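Local coordinates for FAD:protein FMN transferase (PDB 5MGY), which probably transfers the FMN part of FAD onto threonine side chains of target proteins in a magnesium-dependent reaction, releasing AMP, at residues T101-P104 with L105-W109; L286-A289 with E290-I294. One frame throughout, in Å; residues are numbered along the deposited sequence.

Contact 1: T101-P104 with L105-W109; sequences TLEP and LLNLW
Glu103 and Asn107, one turn apart on the short helix 103-108, meet by backbone and side chain at once. The amide N of Asn107 donates to Glu103 O at 2.8 Å, an almost straight bond with an N-H...O angle of 176°. Glu103 holds CG anti to its backbone N (chi1 -179°), which places CG 3.7 Å from Asn107 ND2; a bend at chi2 then sets the direction of the carboxylate. The carboxylate and amide planes stand 59° apart, and this is van der Waals contact of methylene against amide, not a polar pairing. The amide has a partner of its own, since Asn107 OD1 accepts a weak hydrogen bond from Gln114 N; Glu103 OE1 lies close to the like-charged Asp154 OD1.

The tight part of the contact is the backbone. Leu102 O takes the amide N of Leu106 at 2.8 Å and a weak, bent second bond from Leu105 N. Leu108 N reaches Pro104 O at 3.1 Å. The apolar side chains are looser by comparison: Leu102 CB comes no nearer than 4.5 Å to Leu106 CG, and both residues are partly exposed. Leu105 is buried, its side chain resting on Ala129 of helix 123-131, where Leu108 touches Asp125 and Ile126. Pro104, whose ring nitrogen has no hydrogen to donate, sits in the first turn, where an amide hydrogen is not needed for helical bonding. Successive i to i+4 bonds to the carbonyls of Leu102, Glu103 and Pro104 are those of a short alpha-helix with proline in its first turn, packed on helix 123-131 of this ApbE-family protein.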
# COMPACT_ATOMS: atom_id res chain seq x y z
N THR A 101 -7.93 11.57 -0.41
CA THR A 101 -8.23 12.86 -0.94
C THR A 101 -7.17 13.86 -0.60
O THR A 101 -7.45 15.05 -0.49
CB THR A 101 -9.61 13.37 -0.44
OG1 THR A 101 -9.58 13.80 0.91
CG2 THR A 101 -10.62 12.32 -0.54
N LEU A 102 -5.93 13.42 -0.52
CA LEU A 102 -4.88 14.36 -0.12
C LEU A 102 -4.15 15.00 -1.28
O LEU A 102 -3.25 15.81 -1.05
CB LEU A 102 -3.87 13.64 0.79
CG LEU A 102 -4.22 13.55 2.28
CD1 LEU A 102 -5.70 13.64 2.62
CD2 LEU A 102 -3.64 12.25 2.80
N GLU A 103 -4.54 14.69 -2.51
CA GLU A 103 -3.74 15.16 -3.64
C GLU A 103 -3.47 16.68 -3.66
O GLU A 103 -2.37 17.07 -4.02
CB GLU A 103 -4.34 14.68 -4.98
CG GLU A 103 -3.59 15.08 -6.25
CD GLU A 103 -2.71 14.02 -6.92
OE1 GLU A 103 -2.06 13.13 -6.30
OE2 GLU A 103 -2.61 14.16 -8.15
N PRO A 104 -4.44 17.51 -3.25
CA PRO A 104 -4.17 18.94 -3.16
C PRO A 104 -3.18 19.30 -2.09
O PRO A 104 -2.45 20.27 -2.28
CB PRO A 104 -5.53 19.54 -2.83
CG PRO A 104 -6.53 18.51 -3.30
CD PRO A 104 -5.86 17.21 -2.96
N LEU A 105 -3.10 18.56 -0.99
CA LEU A 105 -2.09 18.88 0.00
C LEU A 105 -0.76 18.31 -0.46
O LEU A 105 0.29 18.90 -0.20
CB LEU A 105 -2.45 18.34 1.37
CG LEU A 105 -3.65 18.96 2.04
CD1 LEU A 105 -4.12 18.04 3.16
CD2 LEU A 105 -3.29 20.31 2.58
N LEU A 106 -0.80 17.19 -1.16
CA LEU A 106 0.44 16.65 -1.74
C LEU A 106 1.04 17.63 -2.77
O LEU A 106 2.20 18.03 -2.64
CB LEU A 106 0.26 15.23 -2.38
CG LEU A 106 -0.06 13.99 -1.53
CD1 LEU A 106 -0.37 12.78 -2.45
CD2 LEU A 106 1.05 13.69 -0.52
N ASN A 107 0.26 18.04 -3.78
CA ASN A 107 0.73 19.04 -4.76
C ASN A 107 1.12 20.37 -4.13
O ASN A 107 2.00 21.02 -4.62
CB ASN A 107 -0.29 19.25 -5.87
CG ASN A 107 -0.36 18.06 -6.83
OD1 ASN A 107 0.61 17.32 -7.01
ND2 ASN A 107 -1.51 17.86 -7.45
N LEU A 108 0.50 20.72 -3.00
CA LEU A 108 0.92 21.89 -2.27
C LEU A 108 2.28 21.71 -1.64
O LEU A 108 3.10 22.61 -1.70
CB LEU A 108 -0.06 22.24 -1.18
CG LEU A 108 0.29 23.54 -0.49
CD1 LEU A 108 0.13 24.67 -1.49
CD2 LEU A 108 -0.56 23.75 0.75
N TRP A 109 2.52 20.58 -1.00
CA TRP A 109 3.80 20.40 -0.32
C TRP A 109 4.90 19.86 -1.29
O TRP A 109 5.95 19.42 -0.83
CB TRP A 109 3.64 19.51 0.94
CG TRP A 109 2.96 20.15 2.20
CD1 TRP A 109 1.64 20.09 2.53
CD2 TRP A 109 3.59 20.83 3.27
NE1 TRP A 109 1.40 20.72 3.72
CE2 TRP A 109 2.58 21.20 4.20
CE3 TRP A 109 4.91 21.16 3.55
CZ2 TRP A 109 2.86 21.90 5.39
CZ3 TRP A 109 5.19 21.89 4.72
CH2 TRP A 109 4.16 22.25 5.63

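Contact 2: L286-A289 with E290-I294; sequences LALA and ERNGI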
# COMPACT_ATOMS: atom_id res chain seq x y z
N LEU A 286 0.05 1.76 17.47
CA LEU A 286 -0.13 0.61 18.38
C LEU A 286 -1.50 0.40 19.06
O LEU A 286 -1.98 -0.75 19.20
CB LEU A 286 0.90 0.68 19.46
CG LEU A 286 2.04 -0.24 19.12
CD1 LEU A 286 3.24 0.17 19.99
CD2 LEU A 286 1.61 -1.71 19.34
N ALA A 287 -2.10 1.50 19.51
CA ALA A 287 -3.37 1.44 20.20
C ALA A 287 -4.41 0.97 19.20
O ALA A 287 -5.13 -0.00 19.50
CB ALA A 287 -3.73 2.78 20.84
N LEU A 288 -4.44 1.62 18.00
CA LEU A 288 -5.39 1.24 16.90
C LEU A 288 -5.16 -0.22 16.52
O LEU A 288 -6.10 -1.03 16.51
CB LEU A 288 -5.24 2.16 15.67
CG LEU A 288 -6.26 1.87 14.55
CD1 LEU A 288 -7.61 2.49 14.80
CD2 LEU A 288 -5.71 2.32 13.22
N ALA A 289 -3.91 -0.54 16.28
CA ALA A 289 -3.62 -1.87 15.83
C ALA A 289 -4.13 -2.91 16.81
O ALA A 289 -4.76 -3.87 16.37
CB ALA A 289 -2.14 -2.06 15.55
N GLU A 290 -3.91 -2.69 18.13
CA GLU A 290 -4.41 -3.57 19.20
C GLU A 290 -5.94 -3.54 19.28
O GLU A 290 -6.60 -4.60 19.44
CB GLU A 290 -3.81 -3.20 20.54
CG GLU A 290 -3.23 -4.38 21.28
CD GLU A 290 -1.89 -4.82 20.75
OE1 GLU A 290 -1.00 -3.96 20.61
OE2 GLU A 290 -1.72 -6.02 20.48
N ARG A 291 -6.51 -2.34 19.17
CA ARG A 291 -7.94 -2.20 19.23
C ARG A 291 -8.59 -3.02 18.14
O ARG A 291 -9.51 -3.78 18.41
CB ARG A 291 -8.33 -0.74 19.11
CG ARG A 291 -9.79 -0.48 19.37
CD ARG A 291 -10.13 0.94 18.95
NE ARG A 291 -10.57 1.03 17.53
CZ ARG A 291 -10.73 2.17 16.83
NH1 ARG A 291 -10.49 3.36 17.38
NH2 ARG A 291 -11.12 2.13 15.55
N ASN A 292 -8.09 -2.90 16.91
CA ASN A 292 -8.73 -3.57 15.77
C ASN A 292 -8.16 -4.95 15.48
O ASN A 292 -8.61 -5.63 14.56
CB ASN A 292 -8.55 -2.78 14.49
CG ASN A 292 -9.08 -1.39 14.57
OD1 ASN A 292 -9.78 -1.00 15.48
ND2 ASN A 292 -8.73 -0.61 13.60
N GLY A 293 -7.15 -5.35 16.22
CA GLY A 293 -6.57 -6.67 16.04
C GLY A 293 -5.68 -6.85 14.83
O GLY A 293 -5.67 -7.90 14.23
N ILE A 294 -4.89 -5.85 14.49
CA ILE A 294 -4.08 -5.88 13.32
C ILE A 294 -2.76 -6.55 13.68
O ILE A 294 -2.21 -6.29 14.75
CB ILE A 294 -3.81 -4.46 12.81
CG1 ILE A 294 -5.15 -3.83 12.41
CG2 ILE A 294 -2.83 -4.49 11.65
CD1 ILE A 294 -5.06 -2.33 12.14
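One face of the Arg291 guanidinium is met by Leu288 CD1, which sits 3.6 Å above the plane and is offset toward its rim. Arg291 NE donates to Asn292 OD1 at 3.0 Å, though the acceptor is tilted 29° out of the guanidinium plane and the N-H...O angle is only 135°. Arg291 NH1 forms a salt bridge with Asp95. The same methyl of Leu288 also touches the neighbouring amide, with CD1 3.5 Å from Asn292 ND2; Leu288 reaches both groups by holding CG anti to its backbone N (chi1 -177°). Asn292 ND2 is itself bound to Asp93 O, so both polar ends grip the 93-95 region while CD1 of the leucine touches both Arg291 and Asn292.

Here helix 267-292 ends in a Schellman motif. Gly293, with positive phi, is its C-prime residue: Ile294 N returns to Ala289 O at 2.7 Å, and Gly293 N makes a weak bond to Glu290 O. That reversal turns Ile294 inward, where its CB lies 4.0 Å from Ala289 CB and its side chain also meets Leu273. Farther round the helix, Leu286 and Glu290 run side by side in the same direction, with CD2 of Leu286 3.7 Å from OE1 of Glu290, whose OE2 accepts from Lys312 N.

How the contacts relate
Both contacts are local: contact 1 spans the short helix 103-108 and the residues flanking it, while contact 2 covers the end of helix 267-292 and the turn that follows. They do not touch; their centres are 28 Å apart and their nearest atoms about 15 Å. The magnesium site, formed by Ser157, Asp271 and Thr275, gives them a common reference. The Leu102 side chain of contact 1 is about 7 Å from that of Thr275 and about 11 Å from the ion. In contact 2, the side chain of Leu288 is about 10 Å from that of Thr275, and that of Ile294 about 13 Å from magnesium. Helix 267-292 itself carries Asp271 and Thr275 nearer its beginning.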